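Local coordinates for protein tryptophanyl-tRNA synthetase (Thermus thermophilus, PDB 2EL7) that probably attaches tryptophan to its cognate tRNA at the expense of ATP, as a homodimeric class I aminoacyl-tRNA synthetase, at residues Val187-Asp191 with Gly201-Gly205; Leu240-Leu244 with Val270-Leu274. One frame throughout, in Å; residues are numbered along the deposited sequence.

Contact 1. Residues Val187-Asp191 with Gly201-Gly205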
loop_
_atom_site.group_PDB
_atom_site.type_symbol
_atom_site.label_atom_id
_atom_site.label_comp_id
_atom_site.label_asym_id
_atom_site.label_seq_id
_atom_site.Cartn_x
_atom_site.Cartn_y
_atom_site.Cartn_z
ATOM N N VAL A 187 30.454 -14.216 12.627
ATOM C CA VAL A 187 31.275 -14.984 11.697
ATOM C C VAL A 187 32.070 -14.219 10.637
ATOM O O VAL A 187 31.506 -13.532 9.789
ATOM C CB VAL A 187 30.409 -16.037 10.989
ATOM C CG1 VAL A 187 31.283 -16.975 10.184
ATOM C CG2 VAL A 187 29.578 -16.802 12.030
ATOM N N PRO A 188 33.406 -14.344 10.674
ATOM C CA PRO A 188 34.327 -13.689 9.738
ATOM C C PRO A 188 34.355 -14.294 8.327
ATOM O O PRO A 188 34.222 -15.505 8.159
ATOM C CB PRO A 188 35.672 -13.814 10.446
ATOM C CG PRO A 188 35.522 -15.069 11.239
ATOM C CD PRO A 188 34.139 -14.927 11.807
ATOM N N GLY A 189 34.540 -13.437 7.324
ATOM C CA GLY A 189 34.573 -13.883 5.944
ATOM C C GLY A 189 35.834 -14.632 5.559
ATOM O O GLY A 189 36.825 -14.580 6.275
ATOM N N ILE A 190 35.807 -15.318 4.419
ATOM C CA ILE A 190 36.962 -16.103 3.975
ATOM C C ILE A 190 38.244 -15.308 3.687
ATOM O O ILE A 190 39.344 -15.856 3.729
ATOM C CB ILE A 190 36.608 -16.957 2.734
ATOM C CG1 ILE A 190 36.357 -16.062 1.520
ATOM C CG2 ILE A 190 35.381 -17.811 3.031
ATOM C CD1 ILE A 190 35.943 -16.845 0.270
ATOM N N ASP A 191 38.105 -14.022 3.388
ATOM C CA ASP A 191 39.258 -13.167 3.131
ATOM C C ASP A 191 39.770 -12.718 4.488
ATOM O O ASP A 191 40.768 -12.008 4.597
ATOM C CB ASP A 191 38.847 -11.951 2.308
ATOM C CG ASP A 191 38.669 -12.274 0.839
ATOM O OD1 ASP A 191 38.168 -11.387 0.110
ATOM O OD2 ASP A 191 39.034 -13.399 0.409
ATOM N N GLY A 201 30.598 -11.439 -0.925
ATOM C CA GLY A 201 31.042 -12.664 -1.576
ATOM C C GLY A 201 32.102 -13.455 -0.809
ATOM O O GLY A 201 32.747 -14.329 -1.380
ATOM N N ASN A 202 32.274 -13.152 0.476
ATOM C CA ASN A 202 33.256 -13.817 1.339
ATOM C C ASN A 202 32.581 -14.929 2.182
ATOM O O ASN A 202 32.764 -15.006 3.401
ATOM C CB ASN A 202 33.858 -12.766 2.270
ATOM C CG ASN A 202 32.815 -12.151 3.204
ATOM O OD1 ASN A 202 31.614 -12.318 2.998
ATOM N ND2 ASN A 202 33.272 -11.439 4.232
ATOM N N THR A 203 31.836 -15.815 1.526
ATOM C CA THR A 203 31.097 -16.827 2.264
ATOM C C THR A 203 31.374 -18.284 1.989
ATOM O O THR A 203 32.067 -18.649 1.050
ATOM C CB THR A 203 29.579 -16.650 2.038
ATOM O OG1 THR A 203 29.257 -17.052 0.699
ATOM C CG2 THR A 203 29.155 -15.195 2.251
ATOM N N ILE A 204 30.792 -19.105 2.851
ATOM C CA ILE A 204 30.842 -20.547 2.759
ATOM C C ILE A 204 29.364 -20.920 2.870
ATOM O O ILE A 204 28.766 -20.813 3.948
ATOM C CB ILE A 204 31.627 -21.172 3.927
ATOM C CG1 ILE A 204 33.106 -20.792 3.816
ATOM C CG2 ILE A 204 31.506 -22.698 3.876
ATOM C CD1 ILE A 204 34.010 -21.433 4.869
ATOM N N GLY A 205 28.771 -21.322 1.748
ATOM C CA GLY A 205 27.362 -21.670 1.734
ATOM C C GLY A 205 27.069 -23.040 2.314
ATOM O O GLY A 205 27.907 -23.943 2.247
#
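One backbone hydrogen bond ties these two loop segments together: I190 N donates to N202 O at 3.2 Å. I190 and N202 give most of the contact surface. I190 is in the p, t rotamer. Its CG2 lies 3.8 Å from I204 CG1, and its CG1 lies 4.2 Å from N202 CB. I204 takes m, t. Its CA-to-CB bond points sideways, yet the CG1 branch reaches I190. N202 also has chi1 near +60°, and its amide passes close over G189, with ND2 3.3 Å from G189 CA. A beta carbon on G189 would clash with ND2. Both ends of the N202 amide are hydrogen-bonded in the loop between the segments: OD1 to S197 N and ND2 to K195 O. Those partners belong to the KMSKS region, and V187 is a predicted ATP-binding residue. The contact thus closes the base of the KMSKS loop, the class I synthetase signature loop, predicted to form part of the ATP site.

Contact 2. Residues Leu240-Leu244 with Val270-Leu274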
loop_
_atom_site.group_PDB
_atom_site.type_symbol
_atom_site.label_atom_id
_atom_site.label_comp_id
_atom_site.label_asym_id
_atom_site.label_seq_id
_atom_site.Cartn_x
_atom_site.Cartn_y
_atom_site.Cartn_z
ATOM N N LEU A 240 41.050 -19.475 10.654
ATOM C CA LEU A 240 41.155 -20.924 10.581
ATOM C C LEU A 240 40.745 -21.593 11.895
ATOM O O LEU A 240 40.029 -22.603 11.882
ATOM C CB LEU A 240 42.583 -21.328 10.228
ATOM C CG LEU A 240 42.808 -22.811 9.945
ATOM C CD1 LEU A 240 42.242 -23.169 8.583
ATOM C CD2 LEU A 240 44.295 -23.105 9.982
ATOM N N PHE A 241 41.191 -21.047 13.026
ATOM C CA PHE A 241 40.835 -21.622 14.322
ATOM C C PHE A 241 39.519 -21.087 14.844
ATOM O O PHE A 241 38.984 -21.608 15.825
ATOM C CB PHE A 241 41.939 -21.375 15.348
ATOM C CG PHE A 241 42.975 -22.457 15.379
ATOM C CD1 PHE A 241 42.809 -23.570 16.192
ATOM C CD2 PHE A 241 44.088 -22.400 14.539
ATOM C CE1 PHE A 241 43.734 -24.617 16.165
ATOM C CE2 PHE A 241 45.022 -23.441 14.503
ATOM C CZ PHE A 241 44.843 -24.549 15.314
ATOM N N THR A 242 39.002 -20.043 14.194
ATOM C CA THR A 242 37.718 -19.461 14.582
ATOM C C THR A 242 36.650 -20.414 14.053
ATOM O O THR A 242 35.771 -20.867 14.797
ATOM C CB THR A 242 37.530 -18.063 13.962
ATOM O OG1 THR A 242 38.506 -17.166 14.508
ATOM C CG2 THR A 242 36.145 -17.521 14.256
ATOM N N TYR A 243 36.745 -20.727 12.765
ATOM C CA TYR A 243 35.824 -21.655 12.137
ATOM C C TYR A 243 35.938 -22.973 12.867
ATOM O O TYR A 243 34.930 -23.575 13.227
ATOM C CB TYR A 243 36.187 -21.886 10.679
ATOM C CG TYR A 243 35.924 -20.725 9.752
ATOM C CD1 TYR A 243 36.194 -20.842 8.392
ATOM C CD2 TYR A 243 35.395 -19.519 10.217
ATOM C CE1 TYR A 243 35.950 -19.793 7.507
ATOM C CE2 TYR A 243 35.141 -18.456 9.331
ATOM C CZ TYR A 243 35.429 -18.606 7.978
ATOM O OH TYR A 243 35.255 -17.564 7.089
ATOM N N LEU A 244 37.168 -23.429 13.090
ATOM C CA LEU A 244 37.376 -24.702 13.779
ATOM C C LEU A 244 36.563 -24.755 15.071
ATOM O O LEU A 244 35.985 -25.785 15.416
ATOM C CB LEU A 244 38.862 -24.907 14.097
ATOM C CG LEU A 244 39.247 -26.237 14.765
ATOM C CD1 LEU A 244 39.094 -27.366 13.768
ATOM C CD2 LEU A 244 40.678 -26.171 15.271
ATOM N N VAL A 270 45.278 -28.914 10.131
ATOM C CA VAL A 270 44.157 -28.216 10.729
ATOM C C VAL A 270 43.036 -27.977 9.721
ATOM O O VAL A 270 41.854 -28.133 10.037
ATOM C CB VAL A 270 44.600 -26.880 11.310
ATOM C CG1 VAL A 270 43.412 -26.189 11.943
ATOM C CG2 VAL A 270 45.701 -27.108 12.330
ATOM N N LYS A 271 43.409 -27.618 8.501
ATOM C CA LYS A 271 42.423 -27.359 7.466
ATOM C C LYS A 271 41.549 -28.570 7.155
ATOM O O LYS A 271 40.346 -28.432 6.927
ATOM C CB LYS A 271 43.127 -26.854 6.214
ATOM C CG LYS A 271 43.716 -25.463 6.416
ATOM C CD LYS A 271 44.491 -24.989 5.200
ATOM C CE LYS A 271 44.824 -23.511 5.309
ATOM N NZ LYS A 271 45.743 -23.071 4.239
ATOM N N ARG A 272 42.151 -29.755 7.163
ATOM C CA ARG A 272 41.421 -30.992 6.906
ATOM C C ARG A 272 40.552 -31.337 8.114
ATOM O O ARG A 272 39.458 -31.890 7.953
ATOM C CB ARG A 272 42.389 -32.150 6.645
ATOM C CG ARG A 272 43.375 -31.932 5.510
ATOM C CD ARG A 272 42.994 -32.687 4.239
ATOM N NE ARG A 272 42.735 -34.110 4.481
ATOM C CZ ARG A 272 42.829 -35.069 3.557
ATOM N NH1 ARG A 272 43.191 -34.776 2.310
ATOM N NH2 ARG A 272 42.539 -36.324 3.877
ATOM N N ILE A 273 41.030 -31.040 9.324
ATOM C CA ILE A 273 40.222 -31.338 10.508
ATOM C C ILE A 273 39.016 -30.402 10.443
ATOM O O ILE A 273 37.893 -30.806 10.752
ATOM C CB ILE A 273 40.947 -31.058 11.830
ATOM C CG1 ILE A 273 42.219 -31.902 11.952
ATOM C CG2 ILE A 273 40.005 -31.356 12.985
ATOM C CD1 ILE A 273 41.988 -33.313 12.453
ATOM N N LEU A 274 39.264 -29.150 10.046
ATOM C CA LEU A 274 38.200 -28.160 9.914
ATOM C C LEU A 274 37.180 -28.603 8.853
ATOM O O LEU A 274 35.980 -28.635 9.103
ATOM C CB LEU A 274 38.779 -26.805 9.514
ATOM C CG LEU A 274 37.730 -25.763 9.098
ATOM C CD1 LEU A 274 36.748 -25.499 10.261
ATOM C CD2 LEU A 274 38.428 -24.488 8.672
#
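Two helical segments run side by side in nearly the same direction, with axes 9.9 Å apart at closest approach and crossing at 29°. V270 is the bump at one end. Its CG1 enters a hollow formed by L240, F241 and L244: it lies 3.8 Å from L240 CD2, 4.0 Å from F241 CZ over one face of the ring, and 4.3 Å from L244 CD2. L274, one turn on, fills the next hollow. Its CD1 comes within 3.7 Å of Y243 CB and 3.5 Å of L244 N, while its CD2 sits at the edge of the Y243 ring. In return L240 CD1 fits between K271 and L274, 3.5 Å from K271 CG and 4.0 Å from L274 CD2. L244 CD1 meets I273 CG2 at 4.2 Å. K271 contributes its aliphatic chain here, and its NZ makes a hydrogen bond to Q218 O, outside the two segments. No hydrogen bond or salt bridge crosses between the segments, so their fit rests on shape and hydrophobic burial.

Contact 1 comes first along the chain, and both its segments precede those of contact 2. Contact 1 lies in the loop between strand 177-179 and helix 210-218. Contact 2 pairs helix 239-247 with helix 267-294. Their centres are about 14 Å apart, on the same side of the chain's centre. Y243 joins them directly: Y243 OH is 2.5 Å from P188 O, a probable hydrogen bond, and Y243 CE1 is 3.7 Å from I204 CD1. Helix 210-218 also touches both, through I217, which meets I204 and L274. The loop carrying the predicted ATP-binding KMSKS residues therefore packs directly against helices 210-218 and 239-247, and helix 267-294 lies behind helix 239-247 through contact 2.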